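PDB 7LR8: glycosyl hydrolase, which probably hydrolyses the beta-1,4 linkage between mannose and N-acetylglucosamine in the Man-beta-1,4-GlcNAc disaccharide released during bacterial N-glycan breakdown. Local coordinates for residues P14-N19 with R344-E349; L42-A47 with G324-D329; E130-L135 with R178-A183. The protein carries 1 engineered substitution. One frame throughout, in Å; residues are numbered along the deposited sequence.

Contact 1. Residues P14-N19 with R344-E349; sequences PRFGVN and RRWRTE
The Trp346 indole takes Pro14 over one face. Pro14 CG sits above the outer part of the indole, 3.7 Å from Trp346 CE2, and Pro14 CD is 3.4 Å from Trp346 CZ2. The Phe16 ring meets the same indole obliquely. Its plane is turned 57° from the five-membered ring of Trp346, with the centroids 5.6 Å apart. The nearest pair is Phe16 CE2 and Trp346 CE3, at 3.9 Å, and Phe16 CZ lies 4.0 Å from Trp346 CB. Trp346 CG is anti to the backbone N (chi1 -174°), which swings the indole off the helix and against Pro14 and Phe16.

Arg347 comes to another part of the Phe16 edge. Its chain is extended from CG to NE and runs alongside Phe16 in the opposite direction. Phe16 CD2 lies over one face of the guanidinium, 3.9 Å from Arg347 NH2, and the two planes are 88° apart. Arg347 therefore meets the edge of the ring, and this is not a cation-pi contact. The charge is met by Asp51, which forms a salt bridge with Arg347 NH2 and also accepts from Phe16 N. This carboxylate ties the strand and the helix together.

The fold is the (beta/alpha)8 barrel of glycoside hydrolase family 5. Strand 15-19 lies between strands 52-55 and 298-304, and helix 334-349 packs outside it. Leu293 of helix 281-293 touches Pro14, Phe16 and Trp346, so the neighbouring helix completes the apolar cluster.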
loop_
_atom_site.group_PDB
_atom_site.type_symbol
_atom_site.label_atom_id
_atom_site.label_comp_id
_atom_site.label_asym_id
_atom_site.label_seq_id
_atom_site.Cartn_x
_atom_site.Cartn_y
_atom_site.Cartn_z
ATOM N N PRO B 14 -5.567 33.106 -18.931
ATOM C CA PRO B 14 -5.709 31.700 -18.535
ATOM C C PRO B 14 -4.694 30.800 -19.225
ATOM O O PRO B 14 -4.374 30.982 -20.406
ATOM C CB PRO B 14 -7.138 31.357 -18.978
ATOM C CG PRO B 14 -7.364 32.232 -20.121
ATOM C CD PRO B 14 -6.719 33.543 -19.733
ATOM N N ARG B 15 -4.203 29.823 -18.470
ATOM C CA ARG B 15 -3.292 28.799 -18.955
ATOM C C ARG B 15 -4.059 27.520 -19.273
ATOM O O ARG B 15 -5.165 27.288 -18.780
ATOM C CB ARG B 15 -2.196 28.531 -17.930
ATOM C CG ARG B 15 -1.567 29.822 -17.422
ATOM C CD ARG B 15 -0.290 29.540 -16.696
ATOM N NE ARG B 15 0.471 28.520 -17.403
ATOM C CZ ARG B 15 1.766 28.294 -17.221
ATOM N NH1 ARG B 15 2.457 29.028 -16.348
ATOM N NH2 ARG B 15 2.365 27.338 -17.915
ATOM N N PHE B 16 -3.454 26.688 -20.117
ATOM C CA PHE B 16 -4.084 25.464 -20.592
ATOM C C PHE B 16 -3.123 24.300 -20.407
ATOM O O PHE B 16 -1.956 24.386 -20.799
ATOM C CB PHE B 16 -4.499 25.620 -22.066
ATOM C CG PHE B 16 -5.495 26.726 -22.298
ATOM C CD1 PHE B 16 -6.849 26.495 -22.115
ATOM C CD2 PHE B 16 -5.080 28.003 -22.674
ATOM C CE1 PHE B 16 -7.780 27.507 -22.319
ATOM C CE2 PHE B 16 -6.000 29.016 -22.869
ATOM C CZ PHE B 16 -7.358 28.764 -22.695
ATOM N N GLY B 17 -3.606 23.215 -19.814
ATOM C CA GLY B 17 -2.735 22.097 -19.542
ATOM C C GLY B 17 -3.520 20.823 -19.355
ATOM O O GLY B 17 -4.733 20.784 -19.574
ATOM N N VAL B 18 -2.802 19.762 -18.987
ATOM C CA VAL B 18 -3.424 18.458 -18.774
ATOM C C VAL B 18 -2.880 17.831 -17.505
ATOM O O VAL B 18 -1.744 18.085 -17.092
ATOM C CB VAL B 18 -3.219 17.485 -19.956
ATOM C CG1 VAL B 18 -3.943 17.983 -21.185
ATOM C CG2 VAL B 18 -1.741 17.290 -20.249
ATOM N N ASN B 19 -3.719 17.012 -16.877
ATOM C CA ASN B 19 -3.263 16.072 -15.862
ATOM C C ASN B 19 -2.604 14.894 -16.563
ATOM O O ASN B 19 -3.251 14.221 -17.370
ATOM C CB ASN B 19 -4.443 15.617 -15.009
ATOM C CG ASN B 19 -5.008 16.746 -14.189
ATOM O OD1 ASN B 19 -4.492 17.050 -13.124
ATOM N ND2 ASN B 19 -6.047 17.405 -14.698
ATOM N N ARG B 344 -6.352 26.878 -29.254
ATOM C CA ARG B 344 -5.881 27.648 -30.399
ATOM C C ARG B 344 -6.733 28.890 -30.605
ATOM O O ARG B 344 -6.208 29.979 -30.874
ATOM C CB ARG B 344 -5.890 26.771 -31.656
ATOM C CG ARG B 344 -5.307 27.446 -32.891
ATOM C CD ARG B 344 -6.087 27.063 -34.142
ATOM N NE ARG B 344 -7.471 27.517 -34.061
ATOM C CZ ARG B 344 -7.891 28.708 -34.479
ATOM N NH1 ARG B 344 -7.033 29.566 -35.016
ATOM N NH2 ARG B 344 -9.168 29.042 -34.361
ATOM N N ARG B 345 -8.054 28.740 -30.476
ATOM C CA ARG B 345 -8.969 29.865 -30.631
ATOM C C ARG B 345 -8.673 30.950 -29.608
ATOM O O ARG B 345 -8.567 32.135 -29.951
ATOM C CB ARG B 345 -10.412 29.368 -30.501
ATOM C CG ARG B 345 -11.498 30.400 -30.745
ATOM C CD ARG B 345 -12.852 29.838 -30.291
ATOM N NE ARG B 345 -12.987 28.421 -30.634
ATOM C CZ ARG B 345 -13.574 27.511 -29.861
ATOM N NH1 ARG B 345 -14.085 27.864 -28.687
ATOM N NH2 ARG B 345 -13.644 26.242 -30.254
ATOM N N TRP B 346 -8.512 30.558 -28.343
ATOM C CA TRP B 346 -8.199 31.545 -27.318
ATOM C C TRP B 346 -6.855 32.219 -27.589
ATOM O O TRP B 346 -6.738 33.448 -27.500
ATOM C CB TRP B 346 -8.211 30.917 -25.921
ATOM C CG TRP B 346 -8.021 31.995 -24.900
ATOM C CD1 TRP B 346 -8.999 32.678 -24.232
ATOM C CD2 TRP B 346 -6.771 32.570 -24.482
ATOM N NE1 TRP B 346 -8.431 33.629 -23.411
ATOM C CE2 TRP B 346 -7.068 33.583 -23.550
ATOM C CE3 TRP B 346 -5.431 32.320 -24.801
ATOM C CZ2 TRP B 346 -6.075 34.342 -22.934
ATOM C CZ3 TRP B 346 -4.450 33.074 -24.193
ATOM C CH2 TRP B 346 -4.775 34.070 -23.268
ATOM N N ARG B 347 -5.818 31.429 -27.908
ATOM C CA ARG B 347 -4.503 32.022 -28.158
ATOM C C ARG B 347 -4.514 32.934 -29.382
ATOM O O ARG B 347 -3.735 33.895 -29.447
ATOM C CB ARG B 347 -3.435 30.935 -28.329
ATOM C CG ARG B 347 -3.237 30.014 -27.123
ATOM C CD ARG B 347 -1.888 29.293 -27.193
ATOM N NE ARG B 347 -1.770 28.195 -26.224
ATOM C CZ ARG B 347 -1.605 28.368 -24.913
ATOM N NH1 ARG B 347 -1.551 29.592 -24.409
ATOM N NH2 ARG B 347 -1.505 27.314 -24.098
ATOM N N THR B 348 -5.381 32.656 -30.357
ATOM C CA THR B 348 -5.424 33.476 -31.563
ATOM C C THR B 348 -6.191 34.772 -31.331
ATOM O O THR B 348 -5.753 35.842 -31.763
ATOM C CB THR B 348 -6.053 32.691 -32.720
ATOM O OG1 THR B 348 -5.284 31.508 -32.977
ATOM C CG2 THR B 348 -6.114 33.543 -33.991
ATOM N N GLU B 349 -7.328 34.698 -30.642
ATOM C CA GLU B 349 -8.193 35.859 -30.500
ATOM C C GLU B 349 -7.976 36.630 -29.203
ATOM O O GLU B 349 -8.394 37.791 -29.124
ATOM C CB GLU B 349 -9.663 35.432 -30.610
ATOM C CG GLU B 349 -10.003 34.702 -31.917
ATOM C CD GLU B 349 -9.906 35.585 -33.164
ATOM O OE1 GLU B 349 -10.198 35.076 -34.268
ATOM O OE2 GLU B 349 -9.554 36.782 -33.056
#

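Contact 2. Residues L42-A47 with G324-D329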
loop_
_atom_site.group_PDB
_atom_site.type_symbol
_atom_site.label_atom_id
_atom_site.label_comp_id
_atom_site.label_asym_id
_atom_site.label_seq_id
_atom_site.Cartn_x
_atom_site.Cartn_y
_atom_site.Cartn_z
ATOM N N LEU B 42 4.800 13.391 -23.580
ATOM C CA LEU B 42 4.785 14.848 -23.525
ATOM C C LEU B 42 4.853 15.457 -24.923
ATOM O O LEU B 42 4.270 16.520 -25.158
ATOM C CB LEU B 42 5.926 15.348 -22.631
ATOM C CG LEU B 42 5.818 14.860 -21.175
ATOM C CD1 LEU B 42 6.985 15.354 -20.323
ATOM C CD2 LEU B 42 4.490 15.266 -20.551
ATOM N N ASP B 43 5.519 14.789 -25.872
ATOM C CA ASP B 43 5.466 15.237 -27.262
ATOM C C ASP B 43 4.026 15.346 -27.745
ATOM O O ASP B 43 3.646 16.323 -28.401
ATOM C CB ASP B 43 6.226 14.274 -28.171
ATOM C CG ASP B 43 7.710 14.463 -28.117
ATOM O OD1 ASP B 43 8.178 15.486 -27.574
ATOM O OD2 ASP B 43 8.411 13.576 -28.639
ATOM N N SER B 44 3.209 14.338 -27.435
ATOM C CA SER B 44 1.844 14.338 -27.942
ATOM C C SER B 44 0.996 15.385 -27.238
ATOM O O SER B 44 0.000 15.858 -27.802
ATOM C CB SER B 44 1.220 12.938 -27.812
ATOM O OG SER B 44 1.030 12.559 -26.463
ATOM N N VAL B 45 1.374 15.757 -26.015
ATOM C CA VAL B 45 0.675 16.805 -25.279
ATOM C C VAL B 45 1.032 18.178 -25.830
ATOM O O VAL B 45 0.155 19.023 -26.066
ATOM C CB VAL B 45 1.014 16.695 -23.781
ATOM C CG1 VAL B 45 0.569 17.938 -23.021
ATOM C CG2 VAL B 45 0.391 15.422 -23.195
ATOM N N ALA B 46 2.326 18.414 -26.068
ATOM C CA ALA B 46 2.770 19.691 -26.622
ATOM C C ALA B 46 2.195 19.942 -28.015
ATOM O O ALA B 46 1.942 21.095 -28.388
ATOM C CB ALA B 46 4.298 19.735 -26.661
ATOM N N ALA B 47 1.962 18.879 -28.789
ATOM C CA ALA B 47 1.382 19.024 -30.123
ATOM C C ALA B 47 -0.012 19.646 -30.075
ATOM O O ALA B 47 -0.452 20.270 -31.054
ATOM C CB ALA B 47 1.328 17.668 -30.827
ATOM N N GLY B 324 -8.888 10.094 -21.442
ATOM C CA GLY B 324 -7.787 10.775 -22.103
ATOM C C GLY B 324 -8.242 11.647 -23.261
ATOM O O GLY B 324 -9.290 11.429 -23.871
ATOM N N LEU B 325 -7.442 12.683 -23.537
ATOM C CA LEU B 325 -7.529 13.396 -24.802
ATOM C C LEU B 325 -6.784 12.658 -25.900
ATOM O O LEU B 325 -7.024 12.915 -27.087
ATOM C CB LEU B 325 -6.953 14.805 -24.645
ATOM C CG LEU B 325 -7.659 15.719 -23.646
ATOM C CD1 LEU B 325 -6.957 17.073 -23.567
ATOM C CD2 LEU B 325 -9.137 15.887 -24.004
ATOM N N LEU B 326 -5.889 11.752 -25.510
ATOM C CA LEU B 326 -5.103 10.930 -26.417
ATOM C C LEU B 326 -5.311 9.460 -26.062
ATOM O O LEU B 326 -5.527 9.108 -24.898
ATOM C CB LEU B 326 -3.611 11.297 -26.321
ATOM C CG LEU B 326 -3.324 12.737 -26.763
ATOM C CD1 LEU B 326 -2.333 13.423 -25.826
ATOM C CD2 LEU B 326 -2.817 12.729 -28.192
ATOM N N THR B 327 -5.220 8.599 -27.072
ATOM C CA THR B 327 -5.334 7.169 -26.844
ATOM C C THR B 327 -4.060 6.620 -26.198
ATOM O O THR B 327 -3.062 7.323 -25.998
ATOM C CB THR B 327 -5.595 6.426 -28.154
ATOM O OG1 THR B 327 -4.435 6.524 -28.982
ATOM C CG2 THR B 327 -6.800 6.992 -28.884
ATOM N N GLN B 328 -4.110 5.324 -25.887
ATOM C CA GLN B 328 -2.954 4.610 -25.360
ATOM C C GLN B 328 -1.765 4.675 -26.308
ATOM O O GLN B 328 -0.614 4.763 -25.864
ATOM C CB GLN B 328 -3.337 3.160 -25.092
ATOM C CG GLN B 328 -3.757 2.950 -23.681
ATOM C CD GLN B 328 -2.569 2.911 -22.768
ATOM O OE1 GLN B 328 -1.637 2.132 -22.982
ATOM N NE2 GLN B 328 -2.576 3.761 -21.744
ATOM N N ASP B 329 -2.013 4.603 -27.615
ATOM C CA ASP B 329 -0.941 4.728 -28.590
ATOM C C ASP B 329 -0.724 6.167 -29.038
ATOM O O ASP B 329 -0.155 6.385 -30.109
ATOM C CB ASP B 329 -1.201 3.823 -29.799
ATOM C CG ASP B 329 -2.661 3.776 -30.197
ATOM O OD1 ASP B 329 -3.244 4.845 -30.468
ATOM O OD2 ASP B 329 -3.229 2.664 -30.246
#
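Leu326 lays its two methyl groups against Ser44 on helix 35-46. This is outer packing of a (beta/alpha)8 barrel. The helix is the one that follows the first barrel strand, and Leu326 belongs to the long loop between strand 298-304 and helix 334-349. The same loop lends Leu319, Glu320 and Leu323 to the glycan pocket before it reaches this place.

Leu326 CD1 does most of the touching. It lies 3.5 Å from Ser44 OG and 3.9 Å from the backbone Ser44 O. Ser44 CB is about equally far, 4.1 Å, from Leu326 CD1 and Leu326 CD2. On the next residue of the helix, Val45 CG2 reaches Leu326 CD1 at a loose 4.3 Å. The leucine has CG anti to its carbonyl carbon (chi1 -63°), which places both methyls on the Ser44 side.

No hydrogen bond joins the two segments. Ser44 OG sits between its backbone N and carbonyl carbon (chi1 67°). It is hydrogen-bonded to Asp41 O, one turn back in the helix, and to His307 NE2. The hydroxyl beside the leucine methyl is thus already satisfied. His307 also touches Leu326, so it borders the contact on both its polar and its apolar part.

The backbone of Leu326 bonds to Ser306 and Asp308, which fixes the loop beside the helix. Just beyond, Thr327 OG1 has a hydrogen bond with Arg331 N. Within the loop it also donates a short bond, 2.5 Å from Thr327 OG1 to Asp329 OD1, meeting that oxygen from above the carboxylate plane.

Contact 3. Residues E130-L135 with R178-A183. With AE3 (2-(2-ethoxyethoxy)ethanol), chain F.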
loop_
_atom_site.group_PDB
_atom_site.type_symbol
_atom_site.label_atom_id
_atom_site.label_comp_id
_atom_site.label_asym_id
_atom_site.label_seq_id
_atom_site.Cartn_x
_atom_site.Cartn_y
_atom_site.Cartn_z
ATOM N N GLU B 130 8.336 16.703 5.525
ATOM C CA GLU B 130 9.690 16.544 5.003
ATOM C C GLU B 130 9.666 16.059 3.559
ATOM O O GLU B 130 10.507 16.469 2.745
ATOM C CB GLU B 130 10.484 15.578 5.889
ATOM C CG GLU B 130 11.955 15.377 5.497
ATOM C CD GLU B 130 12.780 16.670 5.359
ATOM O OE1 GLU B 130 12.383 17.764 5.838
ATOM O OE2 GLU B 130 13.846 16.582 4.736
ATOM N N TYR B 131 8.705 15.192 3.234
ATOM C CA TYR B 131 8.513 14.724 1.865
ATOM C C TYR B 131 8.192 15.882 0.918
ATOM O O TYR B 131 8.839 16.040 -0.124
ATOM C CB TYR B 131 7.396 13.675 1.874
ATOM C CG TYR B 131 6.777 13.292 0.558
ATOM C CD1 TYR B 131 7.501 12.630 -0.427
ATOM C CD2 TYR B 131 5.446 13.582 0.308
ATOM C CE1 TYR B 131 6.900 12.262 -1.638
ATOM C CE2 TYR B 131 4.833 13.219 -0.912
ATOM C CZ TYR B 131 5.575 12.567 -1.873
ATOM O OH TYR B 131 4.992 12.183 -3.070
ATOM N N LEU B 132 7.214 16.718 1.279
ATOM C CA LEU B 132 6.840 17.836 0.410
ATOM C C LEU B 132 7.973 18.847 0.284
ATOM O O LEU B 132 8.253 19.342 -0.814
ATOM C CB LEU B 132 5.580 18.527 0.932
ATOM C CG LEU B 132 4.260 17.758 0.917
ATOM C CD1 LEU B 132 3.173 18.626 1.528
ATOM C CD2 LEU B 132 3.897 17.362 -0.505
ATOM N N ARG B 133 8.634 19.169 1.403
ATOM C CA ARG B 133 9.786 20.056 1.356
ATOM C C ARG B 133 10.874 19.499 0.446
ATOM O O ARG B 133 11.509 20.249 -0.307
ATOM C CB ARG B 133 10.332 20.258 2.773
ATOM C CG ARG B 133 11.313 21.428 2.890
ATOM C CD ARG B 133 12.232 21.287 4.105
ATOM N NE ARG B 133 13.010 20.058 4.032
ATOM C CZ ARG B 133 14.116 19.910 3.310
ATOM N NH1 ARG B 133 14.606 20.931 2.608
ATOM N NH2 ARG B 133 14.728 18.733 3.291
ATOM N N THR B 134 11.120 18.188 0.533
ATOM C CA THR B 134 12.166 17.550 -0.263
ATOM C C THR B 134 11.855 17.640 -1.756
ATOM O O THR B 134 12.733 17.976 -2.563
ATOM C CB THR B 134 12.329 16.087 0.170
ATOM O OG1 THR B 134 12.872 16.042 1.499
ATOM C CG2 THR B 134 13.299 15.344 -0.740
ATOM N N LEU B 135 10.612 17.337 -2.143
ATOM C CA LEU B 135 10.241 17.446 -3.555
ATOM C C LEU B 135 10.405 18.873 -4.046
ATOM O O LEU B 135 11.015 19.115 -5.097
ATOM C CB LEU B 135 8.799 16.979 -3.779
ATOM C CG LEU B 135 8.512 15.503 -3.495
ATOM C CD1 LEU B 135 7.185 15.098 -4.125
ATOM C CD2 LEU B 135 9.641 14.618 -4.000
ATOM N N ARG B 178 -1.919 24.298 6.530
ATOM C CA ARG B 178 -0.921 25.354 6.693
ATOM C C ARG B 178 0.463 24.768 6.933
ATOM O O ARG B 178 1.466 25.291 6.427
ATOM C CB ARG B 178 -1.314 26.285 7.839
ATOM C CG ARG B 178 -2.242 27.401 7.385
ATOM C CD ARG B 178 -2.656 28.300 8.533
ATOM N NE ARG B 178 -3.674 27.662 9.359
ATOM C CZ ARG B 178 -4.980 27.861 9.218
ATOM N NH1 ARG B 178 -5.834 27.232 10.014
ATOM N NH2 ARG B 178 -5.429 28.691 8.289
ATOM N N ARG B 179 0.537 23.679 7.700
ATOM C CA ARG B 179 1.824 23.035 7.938
ATOM C C ARG B 179 2.383 22.435 6.653
ATOM O O ARG B 179 3.581 22.563 6.375
ATOM C CB ARG B 179 1.678 21.965 9.011
ATOM C CG ARG B 179 2.967 21.260 9.334
ATOM C CD ARG B 179 2.935 20.723 10.736
ATOM N NE ARG B 179 4.197 20.073 11.050
ATOM C CZ ARG B 179 4.347 19.170 12.010
ATOM N NH1 ARG B 179 3.306 18.820 12.757
ATOM N NH2 ARG B 179 5.538 18.626 12.218
ATOM N N MET B 180 1.533 21.771 5.865
ATOM C CA MET B 180 1.981 21.221 4.588
ATOM C C MET B 180 2.473 22.322 3.660
ATOM O O MET B 180 3.538 22.198 3.041
ATOM C CB MET B 180 0.860 20.422 3.923
ATOM C CG MET B 180 0.433 19.166 4.699
ATOM S SD MET B 180 1.795 17.986 4.949
ATOM C CE MET B 180 2.185 18.302 6.660
ATOM N N LEU B 181 1.711 23.415 3.554
ATOM C CA LEU B 181 2.086 24.476 2.622
ATOM C C LEU B 181 3.320 25.247 3.085
ATOM O O LEU B 181 4.122 25.682 2.246
ATOM C CB LEU B 181 0.909 25.423 2.417
ATOM C CG LEU B 181 -0.167 24.771 1.544
ATOM C CD1 LEU B 181 -1.500 25.420 1.804
ATOM C CD2 LEU B 181 0.209 24.858 0.048
ATOM N N ASP B 182 3.498 25.431 4.398
ATOM C CA ASP B 182 4.736 26.031 4.885
ATOM C C ASP B 182 5.938 25.179 4.488
ATOM O O ASP B 182 6.995 25.713 4.138
ATOM C CB ASP B 182 4.696 26.209 6.406
ATOM C CG ASP B 182 3.765 27.327 6.857
ATOM O OD1 ASP B 182 3.328 28.143 6.020
ATOM O OD2 ASP B 182 3.467 27.386 8.073
ATOM N N ALA B 183 5.789 23.851 4.526
ATOM C CA ALA B 183 6.879 22.976 4.108
ATOM C C ALA B 183 7.178 23.134 2.624
ATOM O O ALA B 183 8.348 23.199 2.226
ATOM C CB ALA B 183 6.545 21.523 4.431
HETATM C C1 AE3 F . 3.380 20.935 16.902
HETATM C C2 AE3 F . 2.642 19.774 17.563
HETATM O O2 AE3 F . 3.003 18.572 16.948
HETATM C C3 AE3 F . 1.920 17.715 16.733
HETATM C C4 AE3 F . 1.655 17.615 15.233
HETATM O O3 AE3 F . 0.302 17.340 15.005
HETATM C C5 AE3 F . -0.025 17.147 13.657
HETATM C C6 AE3 F . -0.655 18.416 13.085
HETATM O O4 AE3 F . 0.346 19.258 12.583
#
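Glu130 O is gripped twice by Thr134, through the backbone N at 2.9 Å and through OG1 at 2.7 Å, from opposite faces of the carbonyl plane. One turn on from Glu130, Arg133 forms a side-on salt bridge with its carboxylate. Arg133 NH2 donates to Glu130 OE2 over 2.7 Å at 175°, and Arg133 NE to Glu130 OE1 over 3.0 Å, both near the guanidinium plane. The bend at chi3 (59°) folds the arginine back along its own helix, away from helix 170-187.

The helices come close at the small Ala183, whose CA is 5.0 Å from Arg133 CA. Arg133 CG lies 3.5 Å from Ala183 O, which Arg133 CA meets in a CA-H...O contact. Leu132 CD1 meets Met180 SD at 3.7 Å, the two side chains crossing at about a right angle. A serine in place of Arg133 would probably leave the Glu130 carboxylate without its mate and remove the CG contact on Ala183 O.

These are consecutive outer helices of the barrel, with strand 145-152 beneath. Arg179 NH1 donates to O4 of the bound 2-(2-ethoxyethoxy)ethanol over 3.0 Å. Arg133 thus spends its charge within its own helix; apolar packing and a weak CA-H...O contact join the two.

All three contacts lie in one (beta/alpha)8 barrel. Contact 1 joins an inner strand to the last barrel helix, contact 2 a helix to a loop, and contact 3 two helices. Contacts 2 and 3 are buried where they touch, contact 1 only partly. Strand 15-19 of contact 1 leads into helix 35-46 of contact 2, and the loop of contact 2 runs on to helix 334-349 of contact 1. They meet where Val18 CG2 packs on Val45 CG1 at 3.7 Å. Contact 3 lies apart, its centre about 30 Å from that of contact 1. Contact 1 is aromatic with an arginine at its margin, contact 2 mixes methyls with a hydroxyl, and contact 3 is mostly apolar, with a CA-H...O contact.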